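Arginine decarboxylase (Campylobacter jejuni subsp. jejuni, PDB 3NZP) probably catalyses the pyridoxal phosphate-dependent decarboxylation of arginine to agmatine, a step on the route to spermidine. Local coordinates at residues 330-335 / 511-516; 439-444 / 477-482; 444-449 / 487-492; 481-486 / 526-531; 555-560 / 598-603. All blocks are in the same frame, centred on the assembly; numbering follows the deposited sequence.

Contact 1 of 5, residues 330-335 / 511-516; sequences AVLIAP and LGFFLV
Leu332 and Phe513 bond to each other through both their backbone N-H and C=O groups, as do Ala334 and Leu511, and these four bonds hold the strands together. Leu332 N reaches Phe513 O at 3.0 Å in a nearly straight bond (178° at the hydrogen), and Phe513 N returns to Leu332 O at 2.9 Å. Between these hydrogen-bonded pairs lies the non-hydrogen-bonded pair Ile333-Gly512, where Ile333 CA makes a CA-H...O contact of 3.3 Å with Leu511 O. Strands 330-341 and 510-513 are thereby antiparallel neighbours in the mixed sheet of the beta domain, which in this family accompanies the cofactor-binding barrel; strand 47-50 bonds to Val331 and Ile333.

Apolar contacts line both faces. On the face of Leu332, Ala334 and Leu511, Phe513 lies alongside Leu332 and points the same way, its CD2 3.7 Å from Leu332 CD1, while Phe444 stacks on the Phe513 ring. On the face of Ile333, Val331 CG1, anti to the backbone N (chi1 -177°), sits over the Phe514 ring in a CH-pi contact, 3.8 Å from its centroid. Past the strand the chain turns back: Val516 CG1 comes to 3.3 Å from Ala330 O, and a water links the same oxygen, to which it donates, with Leu515 N, from which it accepts.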
# COMPACT_ATOMS: atom_id res chain seq x y z
N ALA B 330 14.00 -4.30 13.10
CA ALA B 330 13.76 -5.39 12.15
C ALA B 330 14.56 -5.36 10.87
O ALA B 330 14.69 -4.32 10.21
CB ALA B 330 12.29 -5.43 11.81
N VAL B 331 15.07 -6.53 10.49
CA VAL B 331 15.84 -6.65 9.26
C VAL B 331 15.16 -7.69 8.40
O VAL B 331 14.79 -8.77 8.89
CB VAL B 331 17.27 -7.11 9.55
CG1 VAL B 331 18.05 -7.16 8.25
CG2 VAL B 331 17.94 -6.17 10.55
N LEU B 332 14.97 -7.37 7.12
CA LEU B 332 14.34 -8.30 6.19
C LEU B 332 15.41 -8.95 5.33
O LEU B 332 15.96 -8.31 4.44
CB LEU B 332 13.34 -7.55 5.31
CG LEU B 332 12.36 -8.38 4.46
CD1 LEU B 332 13.02 -8.89 3.21
CD2 LEU B 332 11.83 -9.52 5.31
N ILE B 333 15.72 -10.21 5.61
CA ILE B 333 16.73 -10.94 4.84
C ILE B 333 16.06 -11.77 3.75
O ILE B 333 15.06 -12.46 4.00
CB ILE B 333 17.52 -11.92 5.73
CG1 ILE B 333 18.42 -11.16 6.68
CG2 ILE B 333 18.31 -12.89 4.86
CD1 ILE B 333 17.73 -10.76 7.96
N ALA B 334 16.60 -11.70 2.54
CA ALA B 334 16.05 -12.45 1.41
C ALA B 334 17.18 -12.98 0.52
O ALA B 334 18.03 -12.21 0.08
CB ALA B 334 15.12 -11.57 0.60
N PRO B 335 17.20 -14.29 0.26
CA PRO B 335 18.24 -14.90 -0.57
C PRO B 335 18.07 -14.57 -2.06
O PRO B 335 16.95 -14.45 -2.56
CB PRO B 335 18.08 -16.39 -0.28
CG PRO B 335 16.62 -16.53 -0.07
CD PRO B 335 16.29 -15.33 0.79
N LEU B 511 20.55 -10.89 0.80
CA LEU B 511 20.49 -9.44 0.86
C LEU B 511 19.74 -9.03 2.12
O LEU B 511 18.88 -9.76 2.62
CB LEU B 511 19.80 -8.88 -0.38
CG LEU B 511 20.64 -8.98 -1.65
CD1 LEU B 511 19.93 -8.25 -2.78
CD2 LEU B 511 22.02 -8.36 -1.40
N GLY B 512 20.08 -7.86 2.64
CA GLY B 512 19.43 -7.38 3.83
C GLY B 512 18.81 -6.01 3.64
O GLY B 512 19.44 -5.09 3.11
N PHE B 513 17.57 -5.87 4.06
CA PHE B 513 16.88 -4.60 3.95
C PHE B 513 16.68 -4.13 5.38
O PHE B 513 15.95 -4.76 6.15
CB PHE B 513 15.56 -4.81 3.25
CG PHE B 513 15.71 -5.43 1.90
CD1 PHE B 513 15.85 -4.63 0.77
CD2 PHE B 513 15.74 -6.82 1.76
CE1 PHE B 513 15.99 -5.20 -0.49
CE2 PHE B 513 15.89 -7.39 0.50
CZ PHE B 513 16.02 -6.58 -0.62
N PHE B 514 17.33 -3.03 5.73
CA PHE B 514 17.27 -2.50 7.09
C PHE B 514 16.30 -1.35 7.37
O PHE B 514 15.80 -0.71 6.45
CB PHE B 514 18.68 -2.12 7.55
CG PHE B 514 19.67 -3.27 7.51
CD1 PHE B 514 20.09 -3.79 6.28
CD2 PHE B 514 20.13 -3.86 8.69
CE1 PHE B 514 20.95 -4.89 6.22
CE2 PHE B 514 21.00 -4.98 8.65
CZ PHE B 514 21.41 -5.49 7.41
N LEU B 515 16.03 -1.11 8.65
CA LEU B 515 15.16 -0.03 9.06
C LEU B 515 13.76 -0.24 8.55
O LEU B 515 12.99 0.70 8.36
CB LEU B 515 15.71 1.29 8.53
CG LEU B 515 16.85 1.92 9.33
CD1 LEU B 515 17.80 0.89 9.90
CD2 LEU B 515 17.58 2.87 8.40
N VAL B 516 13.43 -1.50 8.37
CA VAL B 516 12.13 -1.86 7.84
C VAL B 516 11.14 -2.21 8.96
O VAL B 516 10.05 -2.73 8.71
CB VAL B 516 12.33 -3.02 6.87
CG1 VAL B 516 12.63 -4.30 7.64
CG2 VAL B 516 11.16 -3.14 5.96
O HOH W 1 17.01 -2.87 10.48

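Contact 2 of 5, residues 439-444 / 477-482; sequences RYLVNF and SIWDIT
Trp479 uses both its backbone polar groups on strand 438-442: its N donates to Tyr440 O at 2.9 Å, and its O accepts from Val442 N, also at 2.9 Å. Leu441 lies between these two partners and makes its backbone bonds with Leu337 and Glu338 of strand 330-341; Leu441 CA also makes a CA-H...O contact of 3.2 Å with Trp479 O. Ile478 and Ile489 are joined by a further backbone bond. Among the side chains, Tyr440 OH is satisfied by His500 O, and Asp480 OD1 accepts from Leu446 N, which ties the carboxylate to the loop after Phe444.

The Trp479 indole is packed on a face and at an edge. Arg439 CB lies over its six-membered ring, 3.4 Å from the centroid and 15° off the normal. The arginine chain bends at chi2 and chi3, and its guanidinium plane stands 64° from that of the indole. At the ring edge Leu441 CD1 approaches Trp479 CD1 and NE1, and it also meets Ile481 CG2 at 3.7 Å. Phe204 of the second subunit packs edge-to-face on Trp479, and Phe134 of that subunit touches Leu441 and Ile481. The short, weakly bonded strand 479-480 thus pairs parallel with strand 438-442 in the mixed sheet of the beta domain, with the side of Trp479 and Leu441 against the second subunit.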
# COMPACT_ATOMS: atom_id res chain seq x y z
N ARG B 439 20.78 -7.88 -12.73
CA ARG B 439 19.54 -7.71 -11.98
C ARG B 439 19.40 -8.90 -11.06
O ARG B 439 19.20 -10.02 -11.53
CB ARG B 439 18.36 -7.67 -12.94
CG ARG B 439 18.24 -6.37 -13.71
CD ARG B 439 18.49 -6.51 -15.20
NE ARG B 439 17.37 -5.95 -15.96
CZ ARG B 439 17.46 -5.43 -17.19
NH1 ARG B 439 18.63 -5.38 -17.82
NH2 ARG B 439 16.37 -4.96 -17.79
N TYR B 440 19.52 -8.67 -9.75
CA TYR B 440 19.41 -9.74 -8.75
C TYR B 440 17.97 -9.98 -8.33
O TYR B 440 17.31 -9.10 -7.79
CB TYR B 440 20.25 -9.41 -7.51
CG TYR B 440 21.73 -9.28 -7.76
CD1 TYR B 440 22.23 -8.26 -8.58
CD2 TYR B 440 22.64 -10.15 -7.17
CE1 TYR B 440 23.60 -8.12 -8.80
CE2 TYR B 440 24.01 -10.02 -7.38
CZ TYR B 440 24.48 -9.00 -8.20
OH TYR B 440 25.84 -8.85 -8.40
N LEU B 441 17.50 -11.20 -8.57
CA LEU B 441 16.15 -11.60 -8.23
C LEU B 441 16.14 -12.09 -6.78
O LEU B 441 16.70 -13.14 -6.48
CB LEU B 441 15.71 -12.72 -9.16
CG LEU B 441 14.29 -13.24 -8.96
CD1 LEU B 441 13.30 -12.19 -9.42
CD2 LEU B 441 14.11 -14.54 -9.72
N VAL B 442 15.50 -11.32 -5.90
CA VAL B 442 15.45 -11.68 -4.48
C VAL B 442 14.13 -12.33 -4.10
O VAL B 442 13.06 -11.87 -4.49
CB VAL B 442 15.63 -10.46 -3.56
CG1 VAL B 442 16.34 -10.87 -2.28
CG2 VAL B 442 16.39 -9.36 -4.28
N ASN B 443 14.23 -13.39 -3.32
CA ASN B 443 13.07 -14.14 -2.88
C ASN B 443 12.25 -13.40 -1.83
O ASN B 443 12.32 -13.73 -0.64
CB ASN B 443 13.51 -15.50 -2.31
CG ASN B 443 12.36 -16.46 -2.13
OD1 ASN B 443 12.53 -17.54 -1.57
ND2 ASN B 443 11.17 -16.08 -2.62
N PHE B 444 11.50 -12.40 -2.25
CA PHE B 444 10.68 -11.66 -1.30
C PHE B 444 9.73 -10.81 -2.11
O PHE B 444 9.73 -10.86 -3.34
CB PHE B 444 11.53 -10.78 -0.38
CG PHE B 444 11.96 -9.51 -1.02
CD1 PHE B 444 12.75 -9.52 -2.16
CD2 PHE B 444 11.57 -8.28 -0.48
CE1 PHE B 444 13.15 -8.33 -2.78
CE2 PHE B 444 11.95 -7.08 -1.08
CZ PHE B 444 12.75 -7.11 -2.23
N SER B 477 20.51 -3.89 -9.71
CA SER B 477 19.17 -3.33 -9.57
C SER B 477 18.31 -4.52 -9.19
O SER B 477 17.73 -5.18 -10.05
CB SER B 477 18.71 -2.72 -10.89
OG SER B 477 18.84 -3.64 -11.95
N ILE B 478 18.26 -4.80 -7.90
CA ILE B 478 17.50 -5.94 -7.37
C ILE B 478 15.99 -5.85 -7.51
O ILE B 478 15.39 -4.82 -7.22
CB ILE B 478 17.80 -6.15 -5.86
CG1 ILE B 478 17.39 -4.93 -5.06
CG2 ILE B 478 19.29 -6.36 -5.65
CD1 ILE B 478 17.79 -5.03 -3.61
N TRP B 479 15.38 -6.94 -7.97
CA TRP B 479 13.93 -6.98 -8.12
C TRP B 479 13.35 -8.25 -7.50
O TRP B 479 14.01 -9.29 -7.43
CB TRP B 479 13.53 -6.85 -9.59
CG TRP B 479 14.14 -7.85 -10.51
CD1 TRP B 479 14.32 -9.19 -10.28
CD2 TRP B 479 14.53 -7.62 -11.87
NE1 TRP B 479 14.79 -9.80 -11.42
CE2 TRP B 479 14.93 -8.87 -12.41
CE3 TRP B 479 14.58 -6.48 -12.69
CZ2 TRP B 479 15.36 -9.02 -13.73
CZ3 TRP B 479 15.01 -6.63 -14.01
CH2 TRP B 479 15.40 -7.89 -14.51
N ASP B 480 12.11 -8.16 -7.01
CA ASP B 480 11.46 -9.30 -6.38
C ASP B 480 10.76 -10.22 -7.37
O ASP B 480 10.63 -9.89 -8.56
CB ASP B 480 10.46 -8.82 -5.32
CG ASP B 480 9.19 -8.27 -5.93
OD1 ASP B 480 8.29 -7.85 -5.16
OD2 ASP B 480 9.08 -8.25 -7.18
N ILE B 481 10.30 -11.36 -6.88
CA ILE B 481 9.61 -12.34 -7.72
C ILE B 481 8.15 -11.97 -7.89
O ILE B 481 7.28 -12.49 -7.20
CB ILE B 481 9.71 -13.73 -7.10
CG1 ILE B 481 9.30 -13.67 -5.62
CG2 ILE B 481 11.14 -14.26 -7.24
CD1 ILE B 481 9.08 -15.02 -4.94
N THR B 482 7.88 -11.06 -8.81
CA THR B 482 6.51 -10.62 -9.08
C THR B 482 6.36 -10.24 -10.55
O THR B 482 7.29 -9.71 -11.16
CB THR B 482 6.13 -9.41 -8.20
OG1 THR B 482 6.19 -9.77 -6.82
CG2 THR B 482 4.72 -8.93 -8.52

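Contact 3 of 5, residues 444-449 / 487-492; sequences FSLFQS and GEISYS
The Phe447 ring meets Gly487 at its edge, near the ring plane, with CE1 3.5 Å from Gly487 CA. Outside the two segments, His527 stacks on the same ring and Trp454 meets it with planes at about 40°.

Leu446, directed toward 487-489, makes the wider contact. Its two methyls divide the work: CD1 lies against the main chain, 3.3 Å from Glu488 CA and 3.4 Å from Gly487 O, while CD2 meets the Ile489 side chain at CD1 and CG1. The Leu446 and Ile489 side chains are inclined to one another. The polar end of Glu488 has its partner elsewhere, OE1 forming a salt bridge with Lys203 NZ of the second subunit. With no hydrogen bond between them, the two loops meet by apolar and van der Waals packing alone, and no directional bond sets one against the other across this contact.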
# COMPACT_ATOMS: atom_id res chain seq x y z
N PHE B 444 11.50 -12.40 -2.25
CA PHE B 444 10.68 -11.66 -1.30
C PHE B 444 9.73 -10.81 -2.11
O PHE B 444 9.73 -10.86 -3.34
CB PHE B 444 11.53 -10.78 -0.38
CG PHE B 444 11.96 -9.51 -1.02
CD1 PHE B 444 12.75 -9.52 -2.16
CD2 PHE B 444 11.57 -8.28 -0.48
CE1 PHE B 444 13.15 -8.33 -2.78
CE2 PHE B 444 11.95 -7.08 -1.08
CZ PHE B 444 12.75 -7.11 -2.23
N SER B 445 8.92 -10.01 -1.42
CA SER B 445 7.96 -9.16 -2.11
C SER B 445 8.19 -7.69 -1.74
O SER B 445 8.22 -7.34 -0.55
CB SER B 445 6.53 -9.60 -1.75
OG SER B 445 5.55 -8.92 -2.52
N LEU B 446 8.37 -6.84 -2.76
CA LEU B 446 8.59 -5.40 -2.56
C LEU B 446 7.27 -4.67 -2.27
O LEU B 446 7.22 -3.44 -2.24
CB LEU B 446 9.25 -4.77 -3.80
CG LEU B 446 10.79 -4.84 -3.88
CD1 LEU B 446 11.26 -4.37 -5.24
CD2 LEU B 446 11.40 -3.98 -2.78
N PHE B 447 6.21 -5.45 -2.09
CA PHE B 447 4.90 -4.90 -1.79
C PHE B 447 4.48 -5.42 -0.43
O PHE B 447 3.70 -4.79 0.27
CB PHE B 447 3.87 -5.33 -2.83
CG PHE B 447 3.99 -4.59 -4.13
CD1 PHE B 447 5.11 -4.77 -4.95
CD2 PHE B 447 3.01 -3.68 -4.53
CE1 PHE B 447 5.25 -4.06 -6.13
CE2 PHE B 447 3.15 -2.96 -5.71
CZ PHE B 447 4.27 -3.14 -6.51
N GLN B 448 5.01 -6.58 -0.07
CA GLN B 448 4.68 -7.18 1.21
C GLN B 448 5.49 -6.62 2.36
O GLN B 448 4.92 -6.01 3.27
CB GLN B 448 4.86 -8.70 1.15
CG GLN B 448 4.73 -9.40 2.51
CD GLN B 448 3.34 -9.31 3.13
OE1 GLN B 448 3.17 -9.51 4.34
NE2 GLN B 448 2.34 -9.02 2.31
N SER B 449 6.80 -6.80 2.33
CA SER B 449 7.64 -6.32 3.42
C SER B 449 8.08 -4.87 3.30
O SER B 449 8.51 -4.28 4.28
CB SER B 449 8.88 -7.19 3.55
OG SER B 449 8.52 -8.55 3.68
N GLY B 487 7.55 -3.66 -9.33
CA GLY B 487 8.08 -4.24 -8.11
C GLY B 487 9.57 -4.51 -8.20
O GLY B 487 10.00 -5.66 -8.13
N GLU B 488 10.36 -3.47 -8.35
CA GLU B 488 11.80 -3.65 -8.44
C GLU B 488 12.55 -2.41 -8.00
O GLU B 488 12.11 -1.29 -8.28
CB GLU B 488 12.21 -4.03 -9.86
CG GLU B 488 11.94 -2.95 -10.91
CD GLU B 488 12.52 -3.31 -12.28
OE1 GLU B 488 13.76 -3.35 -12.41
OE2 GLU B 488 11.72 -3.53 -13.22
N ILE B 489 13.66 -2.60 -7.31
CA ILE B 489 14.48 -1.48 -6.86
C ILE B 489 15.59 -1.27 -7.87
O ILE B 489 16.72 -1.74 -7.69
CB ILE B 489 15.09 -1.76 -5.49
CG1 ILE B 489 13.98 -2.19 -4.53
CG2 ILE B 489 15.84 -0.53 -5.00
CD1 ILE B 489 14.48 -2.69 -3.20
N SER B 490 15.26 -0.55 -8.94
CA SER B 490 16.17 -0.25 -10.04
C SER B 490 17.41 0.56 -9.65
O SER B 490 17.40 1.32 -8.67
CB SER B 490 15.40 0.50 -11.13
OG SER B 490 14.20 -0.19 -11.46
N TYR B 491 18.48 0.40 -10.43
CA TYR B 491 19.74 1.10 -10.20
C TYR B 491 19.56 2.59 -10.50
O TYR B 491 18.80 2.96 -11.40
CB TYR B 491 20.83 0.53 -11.11
CG TYR B 491 22.20 1.13 -10.91
CD1 TYR B 491 23.00 0.76 -9.83
CD2 TYR B 491 22.70 2.10 -11.79
CE1 TYR B 491 24.27 1.32 -9.63
CE2 TYR B 491 23.96 2.68 -11.60
CZ TYR B 491 24.74 2.28 -10.52
OH TYR B 491 25.98 2.85 -10.32
N SER B 492 20.26 3.44 -9.76
CA SER B 492 20.14 4.88 -9.99
C SER B 492 21.48 5.58 -9.84
O SER B 492 22.41 5.05 -9.23
CB SER B 492 19.12 5.47 -9.00
OG SER B 492 19.02 6.87 -9.16

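Contact 4 of 5, residues 481-486 / 526-531; sequences ITCDSD and KHNLFT
This is a buried van der Waals contact, without a hydrogen bond, between two loops at the interface with the second subunit: one follows strand 479-480, the other links strands 510-513 and 534-540. Ile481 and Phe530 form the apolar end: Ile481 CD1 is 3.8 Å from Phe530 CE2, and the ring's CZ lies 3.6 Å from Ile481 O. Thr482 CG2 touches the His527 ring at its edge, 3.9 Å from CD2, and stands equally far from Asn528 OD1.

Loop 481-486 carries Cys483, predicted to be the proton donor; the Cys483 side chain touches a bound pyridoxal phosphate. Gly133 of the second subunit packs on Cys483, while Lys86 of that subunit, the predicted attachment point of the cofactor, packs on His527 and Asn528. Such an active site built across the dimer is characteristic of the fold-type III decarboxylases. Cys483 SG and Asn528 OD1 are 4.1 Å apart, close without being bonded.

At the far end Asp484 CB approaches the edge of His527 at NE2 (4.1 Å). Asp484 OD1 accepts from Asp486 N at 3.1 Å in an Asx turn, the donor lying well above the carboxylate plane. Asn528 O accepts a hydrogen bond from Ser112 OG of the second subunit.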
# COMPACT_ATOMS: atom_id res chain seq x y z
N ILE B 481 10.30 -11.36 -6.88
CA ILE B 481 9.61 -12.34 -7.72
C ILE B 481 8.15 -11.97 -7.89
O ILE B 481 7.28 -12.49 -7.20
CB ILE B 481 9.71 -13.73 -7.10
CG1 ILE B 481 9.30 -13.67 -5.62
CG2 ILE B 481 11.14 -14.26 -7.24
CD1 ILE B 481 9.08 -15.02 -4.94
N THR B 482 7.88 -11.06 -8.81
CA THR B 482 6.51 -10.62 -9.08
C THR B 482 6.36 -10.24 -10.55
O THR B 482 7.29 -9.71 -11.16
CB THR B 482 6.13 -9.41 -8.20
OG1 THR B 482 6.19 -9.77 -6.82
CG2 THR B 482 4.72 -8.93 -8.52
N CYS B 483 5.19 -10.52 -11.11
CA CYS B 483 4.91 -10.19 -12.51
C CYS B 483 5.08 -8.69 -12.69
O CYS B 483 5.89 -8.22 -13.51
CB CYS B 483 3.48 -10.59 -12.87
SG CYS B 483 3.09 -12.28 -12.47
N ASP B 484 4.29 -7.94 -11.91
CA ASP B 484 4.29 -6.49 -11.93
C ASP B 484 5.70 -5.93 -11.96
O ASP B 484 6.48 -6.12 -11.02
CB ASP B 484 3.54 -5.93 -10.71
CG ASP B 484 3.66 -4.42 -10.58
OD1 ASP B 484 3.36 -3.70 -11.56
OD2 ASP B 484 4.05 -3.94 -9.50
N SER B 485 6.02 -5.23 -13.04
CA SER B 485 7.33 -4.64 -13.20
C SER B 485 7.51 -3.50 -12.20
O SER B 485 8.64 -3.07 -11.95
CB SER B 485 7.51 -4.11 -14.63
OG SER B 485 6.56 -3.10 -14.93
N ASP B 486 6.42 -3.02 -11.62
CA ASP B 486 6.51 -1.93 -10.66
C ASP B 486 7.04 -2.44 -9.32
O ASP B 486 7.00 -1.74 -8.31
CB ASP B 486 5.13 -1.27 -10.49
CG ASP B 486 5.23 0.24 -10.27
OD1 ASP B 486 5.80 0.67 -9.25
OD2 ASP B 486 4.73 1.01 -11.13
N LYS B 526 0.47 -7.37 0.53
CA LYS B 526 0.32 -8.81 0.27
C LYS B 526 -0.19 -8.99 -1.17
O LYS B 526 -1.26 -9.59 -1.42
CB LYS B 526 -0.66 -9.39 1.31
CG LYS B 526 -1.21 -10.82 1.10
CD LYS B 526 -2.29 -11.09 2.16
CE LYS B 526 -3.37 -9.99 2.11
NZ LYS B 526 -4.11 -9.59 3.36
N HIS B 527 0.61 -8.46 -2.10
CA HIS B 527 0.33 -8.49 -3.53
C HIS B 527 -0.20 -9.83 -4.08
O HIS B 527 -1.36 -10.19 -3.84
CB HIS B 527 1.56 -8.03 -4.30
CG HIS B 527 1.24 -7.21 -5.50
ND1 HIS B 527 0.34 -6.17 -5.48
CD2 HIS B 527 1.69 -7.28 -6.78
CE1 HIS B 527 0.25 -5.63 -6.68
NE2 HIS B 527 1.06 -6.29 -7.49
N ASN B 528 0.63 -10.58 -4.81
CA ASN B 528 0.17 -11.86 -5.37
C ASN B 528 0.03 -12.93 -4.29
O ASN B 528 0.56 -14.03 -4.43
CB ASN B 528 1.14 -12.35 -6.45
CG ASN B 528 1.15 -11.45 -7.68
OD1 ASN B 528 1.92 -11.67 -8.62
ND2 ASN B 528 0.28 -10.45 -7.68
N LEU B 529 -0.70 -12.61 -3.23
CA LEU B 529 -0.95 -13.51 -2.11
C LEU B 529 0.31 -13.92 -1.34
O LEU B 529 0.25 -14.84 -0.52
CB LEU B 529 -1.70 -14.78 -2.57
CG LEU B 529 -3.18 -14.57 -2.87
CD1 LEU B 529 -3.84 -15.84 -3.38
CD2 LEU B 529 -3.86 -14.08 -1.60
N PHE B 530 1.43 -13.24 -1.59
CA PHE B 530 2.66 -13.57 -0.86
C PHE B 530 2.46 -13.09 0.57
O PHE B 530 2.58 -11.90 0.86
CB PHE B 530 3.89 -12.88 -1.48
CG PHE B 530 4.30 -13.45 -2.81
CD1 PHE B 530 3.94 -12.83 -4.00
CD2 PHE B 530 5.03 -14.63 -2.88
CE1 PHE B 530 4.28 -13.39 -5.24
CE2 PHE B 530 5.39 -15.20 -4.11
CZ PHE B 530 5.01 -14.57 -5.29
N THR B 531 2.13 -14.02 1.47
CA THR B 531 1.88 -13.65 2.87
C THR B 531 3.14 -13.25 3.63
O THR B 531 4.26 -13.47 3.17
CB THR B 531 1.20 -14.80 3.65
OG1 THR B 531 2.11 -15.90 3.79
CG2 THR B 531 -0.07 -15.25 2.93

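Contact 5 of 5, residues 555-560 / 598-603; sequences SILDTL and LFLNDN
The start of helix 556-562 is capped by Ser555, and its first N-H groups are also bonded by backbone carbonyls at the end of helix 586-600. From across the contact, Ile556 N donates to Asp602 O at 3.0 Å, and Leu557 N donates to Leu600 O at 3.2 Å, the latter in the carbonyl plane and fairly straight (166°). These first-turn N-H groups have no earlier helical carbonyl to bond; Leu600, at the end of the other helix, and Asp602, just beyond it, accept them. Ser555, the N-cap, supplies the third acceptor: its OG lies between the backbone N and carbonyl carbon (chi1 72°) and accepts from Asp558 N at 3.2 Å. The return bond of this capping box, Ser555 N to Asp558 OD2, is long and weak.

The two helices belong to the C-terminal helical region, where helix 567-579 lies between them in the chain and its Met571 packs on both Leu557 and Leu600. These leucines meet directly, Leu557 CD1 reaching Leu600 CG at 3.5 Å, with the side chains inclined to each other. Ile556 CD1 runs up to Phe599 O (3.3 Å), and Ser555 CB rests against Leu600 O at 3.5 Å. Leu117 of the second subunit packs on Ile556 and Leu600.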
# COMPACT_ATOMS: atom_id res chain seq x y z
N SER B 555 0.76 -21.46 4.93
CA SER B 555 0.80 -22.35 3.79
C SER B 555 -0.23 -21.83 2.80
O SER B 555 -1.15 -21.09 3.18
CB SER B 555 0.43 -23.78 4.19
OG SER B 555 -0.96 -23.86 4.48
N ILE B 556 -0.08 -22.20 1.54
CA ILE B 556 -1.01 -21.79 0.49
C ILE B 556 -2.45 -21.99 0.97
O ILE B 556 -3.28 -21.09 0.85
CB ILE B 556 -0.77 -22.61 -0.77
CG1 ILE B 556 0.53 -22.20 -1.41
CG2 ILE B 556 -1.91 -22.39 -1.75
CD1 ILE B 556 0.87 -23.08 -2.57
N LEU B 557 -2.70 -23.18 1.50
CA LEU B 557 -4.01 -23.55 2.02
C LEU B 557 -4.51 -22.53 3.04
O LEU B 557 -5.63 -22.03 2.94
CB LEU B 557 -3.94 -24.93 2.67
CG LEU B 557 -5.01 -25.93 2.22
CD1 LEU B 557 -5.18 -25.84 0.73
CD2 LEU B 557 -4.60 -27.34 2.63
N ASP B 558 -3.67 -22.22 4.03
CA ASP B 558 -4.04 -21.24 5.05
C ASP B 558 -4.33 -19.89 4.40
O ASP B 558 -5.28 -19.21 4.76
CB ASP B 558 -2.94 -21.05 6.08
CG ASP B 558 -2.72 -22.28 6.97
OD1 ASP B 558 -3.73 -22.89 7.42
OD2 ASP B 558 -1.54 -22.63 7.22
N THR B 559 -3.50 -19.51 3.45
CA THR B 559 -3.69 -18.24 2.78
C THR B 559 -5.05 -18.17 2.09
O THR B 559 -5.76 -17.16 2.18
CB THR B 559 -2.59 -18.01 1.77
OG1 THR B 559 -1.33 -17.99 2.45
CG2 THR B 559 -2.80 -16.70 1.03
N LEU B 560 -5.41 -19.24 1.40
CA LEU B 560 -6.69 -19.28 0.70
C LEU B 560 -7.82 -19.15 1.69
O LEU B 560 -8.81 -18.47 1.43
CB LEU B 560 -6.83 -20.59 -0.07
CG LEU B 560 -5.98 -20.72 -1.32
CD1 LEU B 560 -6.11 -22.13 -1.87
CD2 LEU B 560 -6.41 -19.68 -2.35
N LEU B 598 1.51 -31.92 -0.76
CA LEU B 598 2.75 -31.38 -0.25
C LEU B 598 2.83 -29.89 -0.57
O LEU B 598 3.27 -29.09 0.27
CB LEU B 598 3.92 -32.10 -0.91
CG LEU B 598 5.24 -31.39 -0.68
CD1 LEU B 598 5.60 -31.52 0.79
CD2 LEU B 598 6.33 -31.98 -1.55
N PHE B 599 2.40 -29.52 -1.77
CA PHE B 599 2.44 -28.12 -2.20
C PHE B 599 1.41 -27.25 -1.50
O PHE B 599 1.62 -26.05 -1.33
CB PHE B 599 2.22 -28.01 -3.71
CG PHE B 599 3.18 -28.83 -4.52
CD1 PHE B 599 4.53 -28.92 -4.16
CD2 PHE B 599 2.75 -29.52 -5.65
CE1 PHE B 599 5.43 -29.69 -4.90
CE2 PHE B 599 3.64 -30.30 -6.39
CZ PHE B 599 4.98 -30.39 -6.02
N LEU B 600 0.30 -27.87 -1.11
CA LEU B 600 -0.76 -27.16 -0.43
C LEU B 600 -0.36 -26.76 0.98
O LEU B 600 -0.72 -25.68 1.47
CB LEU B 600 -2.02 -28.03 -0.39
CG LEU B 600 -3.11 -27.73 -1.43
CD1 LEU B 600 -2.50 -27.65 -2.81
CD2 LEU B 600 -4.16 -28.81 -1.37
N ASN B 601 0.39 -27.64 1.64
CA ASN B 601 0.84 -27.39 3.00
C ASN B 601 2.20 -26.70 3.05
O ASN B 601 2.88 -26.73 4.07
CB ASN B 601 0.87 -28.71 3.77
CG ASN B 601 -0.52 -29.19 4.15
OD1 ASN B 601 -1.17 -28.63 5.04
ND2 ASN B 601 -1.00 -30.23 3.46
N ASP B 602 2.57 -26.06 1.95
CA ASP B 602 3.84 -25.37 1.88
C ASP B 602 3.61 -23.87 1.63
O ASP B 602 2.58 -23.49 1.08
CB ASP B 602 4.68 -25.99 0.77
CG ASP B 602 6.15 -25.68 0.89
OD1 ASP B 602 6.90 -26.04 -0.04
OD2 ASP B 602 6.55 -25.09 1.92
N ASN B 603 4.56 -23.02 2.04
CA ASN B 603 4.41 -21.58 1.82
C ASN B 603 4.49 -21.30 0.33
O ASN B 603 5.00 -22.12 -0.44
CB ASN B 603 5.50 -20.79 2.55
CG ASN B 603 6.87 -21.09 2.01
OD1 ASN B 603 7.53 -20.21 1.44
ND2 ASN B 603 7.30 -22.34 2.16

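In the fold
Contacts 1 to 4 are buried, whereas contact 5 is only partly so and lies farthest from the chain centre. Contacts 1 and 2 hold neighbouring strands of one mixed sheet, antiparallel in the first and parallel in the second, and touch through Leu511 and Phe513 on Ile478. Contact 3 shares Phe444 with contact 2 and joins loops rather than strands; like contact 4, it has no hydrogen bond between its segments. Contact 4 continues from contact 2 through Ile481 and Thr482 to the cofactor at the subunit boundary. Contact 5 returns to backbone bonding, now at a helix start, and meets contact 4 through Thr531 and Thr559. The second subunit touches all but contact 1.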